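Local coordinates for thioredoxin-like protein (Bacteroides caccae ATCC 43185, PDB 4YOD), which is of uncharacterised function but probably acts as a thiol-disulphide oxidoreductase, pairing a helical N-terminal DUF5106 domain with a C-terminal thioredoxin fold, at residues T14-Q22 and F33-V42; I79-K90 and P119-L130. One frame throughout, in Å; residues are numbered along the deposited sequence.

Interaction 1. Residues T14-Q22 and F33-V42; sequences TFTLPAIPQ and FLVKHYWDNV
Residues 14-22 run as an extended chain with no regular strand, antiparallel to 33-42, which carries the last part of helix 27-37 and overlapping type I turns at 37-40 and 39-42. The two run side by side from Phe-15 near Val-42 to Ile-20 near Phe-33. Two waters stand between the backbones. One water lies 2.7 Å from Asn-41 O and accepts from Thr-16 N; the other is shared by Thr-16 O, Tyr-38 O and Asn-41 N. Phe-15 carries the end near Val-42. Its CG is anti to the backbone N (chi1 173°), which brings CZ to 3.7 Å from Tyr-38 CE2, the ring planes 39° apart. Val-42 CG2 touches the ring edge at Phe-15 CD1, 3.7 Å away. Replacing Phe-15 by alanine is likely to open a gap beside Tyr-38 CE2 and Val-42 CG2. Leu-17 CD2 reaches Tyr-38 CE1 at 3.5 Å. Pro-18 CG lies 3.3 Å from His-37 O. Pro-21 CD sits over one face of the Phe-33 ring, 4.3 Å from its centroid; His-37 CD2 lies over the opposite face, toward its rim. Beyond the contact, Tyr-38 reaches helix 53-66, its OH bonded to Ala-59 O, and Trp-39 packs on helix 72-85 at Thr-82.

Interaction 2. Residues I79-K90 and P119-L130; sequences IRKTIDRTNVDK and PVLEAMAASPVL
Ile-79 and Ile-83 pack against Val-120 and Ala-123 in the tight part of this contact. Helices 79-85 and 119-125 point the same general way, crossing at -36°, their axes 8.6 Å apart at closest approach. Ile-79 CG2 meets Val-120 CG2 at 3.5 Å, and Ile-83 CG2 meets Ala-123 CB at the same distance. The small Ala-123 lets the isoleucine come close. The more open side is polar. Arg-80, bent at chi2 (65°), lays one guanidinium face over the backbone of Glu-122 and Ala-123. Asp-84 OD1 takes its NE in the guanidinium plane (3.1 Å), which helps fix that pose. A water links Arg-80 NH1 to Glu-122 OE1, and another joins Asp-84 OD1, Asn-87 ND2 and Ala-123 O. Further along both segments, Ser-127 OG donates to Asn-87 OD1 (2.7 Å) in the carbonyl plane. The same OG accepts from Val-129 N, forming an ST turn. Packing tightens again here, with Val-129 CG2 3.4 Å from Asn-87 OD1. Lys-90 NZ makes only a weak bond to Val-129 O (3.3 Å); its salt bridge is to Glu-134. Phe-93 of helix 90-105 touches Asn-87, Ser-127 and Leu-130, and helix 132-146 packs on helix 114-125 through Leu-121 and Met-124.

How the interactions relate
Both interactions belong to the helical N-terminal region, and their centres lie 20 Å apart. Interaction 1 is a surface contact between an extended chain and a helix end. Interaction 2 is partly buried and joins helices 72-85 and 114-125 and the chain that follows each. The first relies on aromatic rings and prolines, the second on an aliphatic core. Water bridges both, but only the second also has direct side-chain hydrogen bonding between its segments. They hold different elements but meet through helix 72-85. Arg-85 probably hydrogen-bonds to Trp-39 O and Val-42 O, so the turns of interaction 1 are tied to the helix used by interaction 2.

Interaction 1. Residues T14-Q22 and F33-V42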
loop_
_atom_site.group_PDB
_atom_site.type_symbol
_atom_site.label_atom_id
_atom_site.label_comp_id
_atom_site.label_asym_id
_atom_site.label_seq_id
_atom_site.Cartn_x
_atom_site.Cartn_y
_atom_site.Cartn_z
ATOM N N THR A 14 7.670 20.436 -24.402
ATOM C CA THR A 14 8.601 19.634 -23.600
ATOM C C THR A 14 8.071 18.195 -23.505
ATOM O O THR A 14 8.836 17.269 -23.745
ATOM C CB THR A 14 8.845 20.274 -22.217
ATOM O OG1 THR A 14 9.247 21.634 -22.390
ATOM C CG2 THR A 14 9.914 19.543 -21.406
ATOM N N PHE A 15 6.766 18.023 -23.179
ATOM C CA PHE A 15 6.075 16.730 -23.053
ATOM C C PHE A 15 4.801 16.733 -23.890
ATOM O O PHE A 15 3.990 17.652 -23.777
ATOM C CB PHE A 15 5.753 16.392 -21.579
ATOM C CG PHE A 15 4.896 15.157 -21.395
ATOM C CD1 PHE A 15 5.454 13.884 -21.469
ATOM C CD2 PHE A 15 3.531 15.266 -21.171
ATOM C CE1 PHE A 15 4.656 12.745 -21.340
ATOM C CE2 PHE A 15 2.734 14.125 -21.046
ATOM C CZ PHE A 15 3.305 12.871 -21.127
ATOM N N THR A 16 4.619 15.691 -24.712
ATOM C CA THR A 16 3.455 15.555 -25.588
ATOM C C THR A 16 2.804 14.178 -25.405
ATOM O O THR A 16 3.486 13.153 -25.414
ATOM C CB THR A 16 3.858 15.806 -27.065
ATOM O OG1 THR A 16 4.476 17.092 -27.171
ATOM C CG2 THR A 16 2.665 15.738 -28.029
ATOM N N LEU A 17 1.482 14.180 -25.256
ATOM C CA LEU A 17 0.661 12.984 -25.146
ATOM C C LEU A 17 0.345 12.439 -26.549
ATOM O O LEU A 17 0.229 13.232 -27.488
ATOM C CB LEU A 17 -0.650 13.301 -24.399
ATOM C CG LEU A 17 -0.611 13.225 -22.884
ATOM C CD1 LEU A 17 -1.776 13.965 -22.281
ATOM C CD2 LEU A 17 -0.640 11.791 -22.412
ATOM N N PRO A 18 0.181 11.104 -26.719
ATOM C CA PRO A 18 -0.200 10.587 -28.044
ATOM C C PRO A 18 -1.678 10.877 -28.327
ATOM O O PRO A 18 -2.482 10.958 -27.395
ATOM C CB PRO A 18 0.078 9.089 -27.918
ATOM C CG PRO A 18 -0.186 8.800 -26.481
ATOM C CD PRO A 18 0.254 10.017 -25.717
ATOM N N ALA A 19 -2.034 11.047 -29.603
ATOM C CA ALA A 19 -3.412 11.342 -30.001
ATOM C C ALA A 19 -4.278 10.073 -30.024
ATOM O O ALA A 19 -3.932 9.100 -30.699
ATOM C CB ALA A 19 -3.426 12.015 -31.366
ATOM N N ILE A 20 -5.400 10.091 -29.278
ATOM C CA ILE A 20 -6.366 8.982 -29.221
ATOM C C ILE A 20 -7.270 9.049 -30.484
ATOM O O ILE A 20 -7.892 10.088 -30.720
ATOM C CB ILE A 20 -7.198 8.995 -27.899
ATOM C CG1 ILE A 20 -6.291 8.842 -26.662
ATOM C CG2 ILE A 20 -8.303 7.918 -27.909
ATOM C CD1 ILE A 20 -6.815 9.545 -25.420
ATOM N N PRO A 21 -7.361 7.954 -31.285
ATOM C CA PRO A 21 -8.203 7.992 -32.507
ATOM C C PRO A 21 -9.703 8.109 -32.218
ATOM O O PRO A 21 -10.170 7.621 -31.187
ATOM C CB PRO A 21 -7.890 6.665 -33.210
ATOM C CG PRO A 21 -6.692 6.092 -32.514
ATOM C CD PRO A 21 -6.685 6.647 -31.129
ATOM N N GLN A 22 -10.463 8.740 -33.147
ATOM C CA GLN A 22 -11.915 8.959 -33.032
ATOM C C GLN A 22 -12.716 7.643 -33.106
ATOM O O GLN A 22 -13.792 7.569 -32.509
ATOM C CB GLN A 22 -12.423 9.948 -34.099
ATOM C CG GLN A 22 -13.628 10.781 -33.633
ATOM C CD GLN A 22 -14.264 11.655 -34.709
ATOM O OE1 GLN A 22 -14.616 11.195 -35.806
ATOM N NE2 GLN A 22 -14.508 12.927 -34.388
ATOM N N PHE A 33 -5.505 2.533 -24.378
ATOM C CA PHE A 33 -4.629 3.215 -25.344
ATOM C C PHE A 33 -3.750 4.279 -24.649
ATOM O O PHE A 33 -2.552 4.364 -24.924
ATOM C CB PHE A 33 -5.440 3.872 -26.481
ATOM C CG PHE A 33 -4.567 4.501 -27.545
ATOM C CD1 PHE A 33 -4.100 3.752 -28.620
ATOM C CD2 PHE A 33 -4.167 5.832 -27.443
ATOM C CE1 PHE A 33 -3.270 4.325 -29.588
ATOM C CE2 PHE A 33 -3.324 6.400 -28.403
ATOM C CZ PHE A 33 -2.887 5.644 -29.473
ATOM N N LEU A 34 -4.357 5.086 -23.770
ATOM C CA LEU A 34 -3.684 6.170 -23.056
ATOM C C LEU A 34 -2.546 5.640 -22.177
ATOM O O LEU A 34 -1.466 6.228 -22.177
ATOM C CB LEU A 34 -4.706 6.961 -22.223
ATOM C CG LEU A 34 -4.268 8.309 -21.621
ATOM C CD1 LEU A 34 -3.615 9.233 -22.672
ATOM C CD2 LEU A 34 -5.452 9.014 -20.970
ATOM N N VAL A 35 -2.776 4.520 -21.463
ATOM C CA VAL A 35 -1.774 3.908 -20.599
ATOM C C VAL A 35 -0.610 3.354 -21.444
ATOM O O VAL A 35 0.550 3.662 -21.156
ATOM C CB VAL A 35 -2.413 2.814 -19.685
ATOM C CG1 VAL A 35 -1.370 1.840 -19.142
ATOM C CG2 VAL A 35 -3.205 3.436 -18.534
ATOM N N LYS A 36 -0.916 2.564 -22.479
ATOM C CA LYS A 36 0.087 1.884 -23.285
ATOM C C LYS A 36 1.015 2.814 -24.066
ATOM O O LYS A 36 2.205 2.514 -24.153
ATOM C CB LYS A 36 -0.584 0.892 -24.238
ATOM C CG LYS A 36 -0.930 -0.425 -23.523
ATOM C CD LYS A 36 -1.785 -1.366 -24.370
ATOM C CE LYS A 36 -2.084 -2.652 -23.633
ATOM N NZ LYS A 36 -2.854 -3.611 -24.470
ATOM N N HIS A 37 0.501 3.942 -24.588
ATOM C CA HIS A 37 1.257 4.860 -25.436
ATOM C C HIS A 37 1.677 6.159 -24.733
ATOM O O HIS A 37 2.298 7.012 -25.368
ATOM C CB HIS A 37 0.414 5.200 -26.682
ATOM C CG HIS A 37 0.113 3.997 -27.520
ATOM N ND1 HIS A 37 0.836 3.723 -28.668
ATOM C CD2 HIS A 37 -0.784 3.003 -27.317
ATOM C CE1 HIS A 37 0.350 2.578 -29.132
ATOM N NE2 HIS A 37 -0.622 2.104 -28.348
ATOM N N TYR A 38 1.412 6.277 -23.425
ATOM C CA TYR A 38 1.657 7.476 -22.609
ATOM C C TYR A 38 3.026 8.103 -22.810
ATOM O O TYR A 38 3.097 9.328 -22.925
ATOM C CB TYR A 38 1.465 7.163 -21.105
ATOM C CG TYR A 38 1.390 8.403 -20.240
ATOM C CD1 TYR A 38 0.197 9.108 -20.102
ATOM C CD2 TYR A 38 2.531 8.923 -19.631
ATOM C CE1 TYR A 38 0.132 10.280 -19.348
ATOM C CE2 TYR A 38 2.476 10.086 -18.866
ATOM C CZ TYR A 38 1.273 10.763 -18.731
ATOM O OH TYR A 38 1.206 11.915 -17.995
ATOM N N TRP A 39 4.097 7.275 -22.824
ATOM C CA TRP A 39 5.485 7.716 -22.887
ATOM C C TRP A 39 6.122 7.618 -24.274
ATOM O O TRP A 39 7.331 7.815 -24.387
ATOM C CB TRP A 39 6.316 6.872 -21.887
ATOM C CG TRP A 39 5.873 7.032 -20.457
ATOM C CD1 TRP A 39 5.082 6.180 -19.747
ATOM C CD2 TRP A 39 6.141 8.148 -19.589
ATOM N NE1 TRP A 39 4.898 6.656 -18.468
ATOM C CE2 TRP A 39 5.522 7.871 -18.348
ATOM C CE3 TRP A 39 6.881 9.340 -19.729
ATOM C CZ2 TRP A 39 5.614 8.740 -17.250
ATOM C CZ3 TRP A 39 6.967 10.206 -18.642
ATOM C CH2 TRP A 39 6.328 9.909 -17.424
ATOM N N ASP A 40 5.332 7.324 -25.315
ATOM C CA ASP A 40 5.803 7.151 -26.692
ATOM C C ASP A 40 6.622 8.332 -27.253
ATOM O O ASP A 40 7.530 8.095 -28.048
ATOM C CB ASP A 40 4.604 6.917 -27.627
ATOM C CG ASP A 40 4.054 5.499 -27.663
ATOM O OD1 ASP A 40 4.412 4.694 -26.771
ATOM O OD2 ASP A 40 3.270 5.191 -28.594
ATOM N N ASN A 41 6.306 9.581 -26.855
ATOM C CA ASN A 41 6.975 10.773 -27.391
ATOM C C ASN A 41 8.072 11.306 -26.474
ATOM O O ASN A 41 8.556 12.419 -26.667
ATOM C CB ASN A 41 5.944 11.858 -27.691
ATOM C CG ASN A 41 4.993 11.437 -28.777
ATOM O OD1 ASN A 41 5.257 10.512 -29.555
ATOM N ND2 ASN A 41 3.862 12.080 -28.841
ATOM N N VAL A 42 8.515 10.479 -25.541
ATOM C CA VAL A 42 9.560 10.829 -24.582
ATOM C C VAL A 42 10.875 10.103 -24.955
ATOM O O VAL A 42 10.853 8.937 -25.345
ATOM C CB VAL A 42 9.070 10.496 -23.141
ATOM C CG1 VAL A 42 10.190 10.593 -22.106
ATOM C CG2 VAL A 42 7.901 11.410 -22.747
HETATM O O HOH W 1 7.527 14.512 -25.248
HETATM O O HOH W 2 4.498 10.652 -24.829
#

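Interaction 2. Residues I79-K90 and P119-L130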
loop_
_atom_site.group_PDB
_atom_site.type_symbol
_atom_site.label_atom_id
_atom_site.label_comp_id
_atom_site.label_asym_id
_atom_site.label_seq_id
_atom_site.Cartn_x
_atom_site.Cartn_y
_atom_site.Cartn_z
ATOM N N ILE A 79 3.586 -0.319 -16.413
ATOM C CA ILE A 79 4.562 0.220 -15.452
ATOM C C ILE A 79 5.933 -0.468 -15.671
ATOM O O ILE A 79 6.947 0.211 -15.783
ATOM C CB ILE A 79 4.076 0.019 -13.987
ATOM C CG1 ILE A 79 2.850 0.871 -13.676
ATOM C CG2 ILE A 79 5.209 0.354 -13.000
ATOM C CD1 ILE A 79 2.005 0.260 -12.523
ATOM N N ARG A 80 5.941 -1.809 -15.747
ATOM C CA ARG A 80 7.164 -2.592 -15.987
ATOM C C ARG A 80 7.861 -2.144 -17.300
ATOM O O ARG A 80 9.065 -1.854 -17.273
ATOM C CB ARG A 80 6.859 -4.106 -16.012
ATOM C CG ARG A 80 8.077 -4.983 -16.337
ATOM C CD ARG A 80 9.138 -4.892 -15.262
ATOM N NE ARG A 80 10.395 -5.545 -15.635
ATOM C CZ ARG A 80 10.786 -6.725 -15.174
ATOM N NH1 ARG A 80 10.014 -7.408 -14.340
ATOM N NH2 ARG A 80 11.954 -7.231 -15.540
ATOM N N LYS A 81 7.107 -2.073 -18.425
ATOM C CA LYS A 81 7.674 -1.628 -19.712
ATOM C C LYS A 81 8.277 -0.220 -19.628
ATOM O O LYS A 81 9.338 0.004 -20.199
ATOM C CB LYS A 81 6.627 -1.644 -20.835
ATOM C CG LYS A 81 6.332 -3.023 -21.386
ATOM C CD LYS A 81 5.262 -2.944 -22.469
ATOM C CE LYS A 81 4.650 -4.292 -22.776
ATOM N NZ LYS A 81 5.611 -5.202 -23.455
ATOM N N THR A 82 7.620 0.710 -18.900
ATOM C CA THR A 82 8.089 2.105 -18.751
ATOM C C THR A 82 9.433 2.120 -18.010
ATOM O O THR A 82 10.367 2.736 -18.514
ATOM C CB THR A 82 7.017 2.961 -18.071
ATOM O OG1 THR A 82 5.878 2.974 -18.927
ATOM C CG2 THR A 82 7.475 4.381 -17.793
ATOM N N ILE A 83 9.542 1.425 -16.856
ATOM C CA ILE A 83 10.804 1.352 -16.098
ATOM C C ILE A 83 11.909 0.716 -16.965
ATOM O O ILE A 83 13.018 1.250 -16.992
ATOM C CB ILE A 83 10.669 0.627 -14.712
ATOM C CG1 ILE A 83 9.516 1.216 -13.840
ATOM C CG2 ILE A 83 12.011 0.647 -13.945
ATOM C CD1 ILE A 83 9.521 2.775 -13.535
ATOM N N ASP A 84 11.600 -0.377 -17.699
ATOM C CA ASP A 84 12.570 -1.075 -18.569
ATOM C C ASP A 84 13.170 -0.120 -19.588
ATOM O O ASP A 84 14.375 -0.162 -19.843
ATOM C CB ASP A 84 11.927 -2.264 -19.295
ATOM C CG ASP A 84 11.648 -3.485 -18.423
ATOM O OD1 ASP A 84 12.089 -3.497 -17.252
ATOM O OD2 ASP A 84 10.982 -4.426 -18.915
ATOM N N ARG A 85 12.334 0.763 -20.148
ATOM C CA ARG A 85 12.771 1.778 -21.116
ATOM C C ARG A 85 13.796 2.743 -20.530
ATOM O O ARG A 85 14.619 3.252 -21.275
ATOM C CB ARG A 85 11.569 2.593 -21.625
ATOM C CG ARG A 85 10.772 1.910 -22.746
ATOM C CD ARG A 85 9.818 2.906 -23.414
ATOM N NE ARG A 85 10.559 3.923 -24.176
ATOM C CZ ARG A 85 10.063 5.089 -24.576
ATOM N NH1 ARG A 85 8.802 5.408 -24.312
ATOM N NH2 ARG A 85 10.827 5.950 -25.239
ATOM N N THR A 86 13.742 3.017 -19.207
ATOM C CA THR A 86 14.641 4.003 -18.588
ATOM C C THR A 86 16.067 3.454 -18.389
ATOM O O THR A 86 16.963 4.229 -18.076
ATOM C CB THR A 86 14.057 4.566 -17.286
ATOM O OG1 THR A 86 14.170 3.604 -16.260
ATOM C CG2 THR A 86 12.622 5.044 -17.432
ATOM N N ASN A 87 16.280 2.136 -18.605
ATOM C CA ASN A 87 17.592 1.478 -18.540
ATOM C C ASN A 87 18.574 2.058 -19.580
ATOM O O ASN A 87 19.768 1.776 -19.515
ATOM C CB ASN A 87 17.447 -0.025 -18.754
ATOM C CG ASN A 87 16.995 -0.736 -17.512
ATOM O OD1 ASN A 87 17.644 -0.686 -16.466
ATOM N ND2 ASN A 87 15.885 -1.419 -17.596
ATOM N N VAL A 88 18.085 2.882 -20.513
ATOM C CA VAL A 88 18.943 3.530 -21.528
ATOM C C VAL A 88 19.922 4.551 -20.889
ATOM O O VAL A 88 20.940 4.886 -21.495
ATOM C CB VAL A 88 18.136 4.196 -22.670
ATOM C CG1 VAL A 88 17.478 3.142 -23.553
ATOM C CG2 VAL A 88 17.106 5.189 -22.129
ATOM N N ASP A 89 19.607 5.052 -19.686
ATOM C CA ASP A 89 20.458 6.026 -18.997
ATOM C C ASP A 89 20.306 5.821 -17.501
ATOM O O ASP A 89 19.205 5.969 -16.971
ATOM C CB ASP A 89 20.089 7.475 -19.419
ATOM C CG ASP A 89 21.046 8.543 -18.922
ATOM O OD1 ASP A 89 21.153 8.718 -17.686
ATOM O OD2 ASP A 89 21.644 9.249 -19.769
ATOM N N LYS A 90 21.411 5.492 -16.821
ATOM C CA LYS A 90 21.430 5.215 -15.377
ATOM C C LYS A 90 20.864 6.381 -14.540
ATOM O O LYS A 90 20.150 6.140 -13.576
ATOM C CB LYS A 90 22.862 4.883 -14.927
ATOM C CG LYS A 90 22.945 4.367 -13.498
ATOM C CD LYS A 90 24.278 3.671 -13.216
ATOM C CE LYS A 90 24.533 3.427 -11.740
ATOM N NZ LYS A 90 23.309 2.994 -11.020
ATOM N N PRO A 119 5.637 -3.943 -9.620
ATOM C CA PRO A 119 6.345 -4.053 -10.924
ATOM C C PRO A 119 7.563 -3.108 -11.042
ATOM O O PRO A 119 8.521 -3.475 -11.717
ATOM C CB PRO A 119 5.270 -3.713 -11.969
ATOM C CG PRO A 119 4.171 -3.050 -11.225
ATOM C CD PRO A 119 4.214 -3.593 -9.818
ATOM N N VAL A 120 7.558 -1.926 -10.374
ATOM C CA VAL A 120 8.754 -1.042 -10.357
ATOM C C VAL A 120 9.932 -1.794 -9.670
ATOM O O VAL A 120 11.031 -1.802 -10.205
ATOM C CB VAL A 120 8.528 0.337 -9.683
ATOM C CG1 VAL A 120 9.789 1.202 -9.771
ATOM C CG2 VAL A 120 7.328 1.074 -10.292
ATOM N N LEU A 121 9.676 -2.418 -8.497
ATOM C CA LEU A 121 10.677 -3.163 -7.717
ATOM C C LEU A 121 11.204 -4.336 -8.487
ATOM O O LEU A 121 12.400 -4.613 -8.415
ATOM C CB LEU A 121 10.074 -3.641 -6.383
ATOM C CG LEU A 121 9.757 -2.558 -5.358
ATOM C CD1 LEU A 121 9.000 -3.138 -4.181
ATOM C CD2 LEU A 121 11.033 -1.814 -4.906
ATOM N N GLU A 122 10.309 -5.031 -9.248
ATOM C CA GLU A 122 10.662 -6.185 -10.087
ATOM C C GLU A 122 11.595 -5.731 -11.220
ATOM O O GLU A 122 12.589 -6.406 -11.529
ATOM C CB GLU A 122 9.391 -6.861 -10.644
ATOM C CG GLU A 122 8.590 -7.631 -9.576
ATOM C CD GLU A 122 7.262 -8.239 -10.012
ATOM O OE1 GLU A 122 6.637 -7.723 -10.969
ATOM O OE2 GLU A 122 6.827 -9.221 -9.368
ATOM N N ALA A 123 11.295 -4.573 -11.826
ATOM C CA ALA A 123 12.148 -4.019 -12.887
ATOM C C ALA A 123 13.507 -3.623 -12.336
ATOM O O ALA A 123 14.500 -3.813 -13.017
ATOM C CB ALA A 123 11.471 -2.813 -13.522
HETATM N N MSE A 124 13.568 -3.101 -11.092
HETATM C CA MSE A 124 14.845 -2.710 -10.482
HETATM C C MSE A 124 15.716 -3.936 -10.167
HETATM O O MSE A 124 16.907 -3.927 -10.467
HETATM C CB MSE A 124 14.611 -1.868 -9.221
HETATM C CG MSE A 124 13.909 -0.515 -9.536
HETATM SE SE MSE A 124 13.447 0.481 -7.936
HETATM C CE MSE A 124 15.208 1.179 -7.468
ATOM N N ALA A 125 15.119 -4.999 -9.621
ATOM C CA ALA A 125 15.851 -6.224 -9.326
ATOM C C ALA A 125 16.398 -6.858 -10.614
ATOM O O ALA A 125 17.455 -7.486 -10.568
ATOM C CB ALA A 125 14.958 -7.203 -8.589
ATOM N N ALA A 126 15.726 -6.629 -11.764
ATOM C CA ALA A 126 16.144 -7.177 -13.070
ATOM C C ALA A 126 16.907 -6.158 -13.915
ATOM O O ALA A 126 17.149 -6.402 -15.096
ATOM C CB ALA A 126 14.919 -7.652 -13.843
ATOM N N SER A 127 17.276 -5.014 -13.329
ATOM C CA SER A 127 17.917 -3.958 -14.109
ATOM C C SER A 127 19.409 -4.191 -14.369
ATOM O O SER A 127 20.191 -4.331 -13.435
ATOM C CB SER A 127 17.726 -2.607 -13.437
ATOM O OG SER A 127 18.493 -1.601 -14.090
ATOM N N PRO A 128 19.833 -4.083 -15.644
ATOM C CA PRO A 128 21.269 -4.191 -15.947
ATOM C C PRO A 128 22.063 -2.892 -15.642
ATOM O O PRO A 128 23.286 -2.904 -15.749
ATOM C CB PRO A 128 21.276 -4.514 -17.442
ATOM C CG PRO A 128 20.045 -3.892 -17.969
ATOM C CD PRO A 128 19.032 -3.862 -16.870
ATOM N N VAL A 129 21.401 -1.778 -15.271
ATOM C CA VAL A 129 22.123 -0.530 -14.966
ATOM C C VAL A 129 22.428 -0.399 -13.471
ATOM O O VAL A 129 23.219 0.473 -13.114
ATOM C CB VAL A 129 21.465 0.770 -15.498
ATOM C CG1 VAL A 129 21.365 0.747 -17.018
ATOM C CG2 VAL A 129 20.110 1.060 -14.838
ATOM N N LEU A 130 21.823 -1.240 -12.605
ATOM C CA LEU A 130 22.091 -1.154 -11.172
ATOM C C LEU A 130 23.210 -2.085 -10.750
ATOM O O LEU A 130 23.243 -3.246 -11.167
ATOM C CB LEU A 130 20.843 -1.447 -10.306
ATOM C CG LEU A 130 19.650 -0.487 -10.356
ATOM C CD1 LEU A 130 18.540 -0.947 -9.384
ATOM C CD2 LEU A 130 20.053 0.976 -10.053
HETATM O O HOH W 3 7.229 -6.870 -13.521
HETATM O O HOH W 4 14.616 -3.146 -15.651
#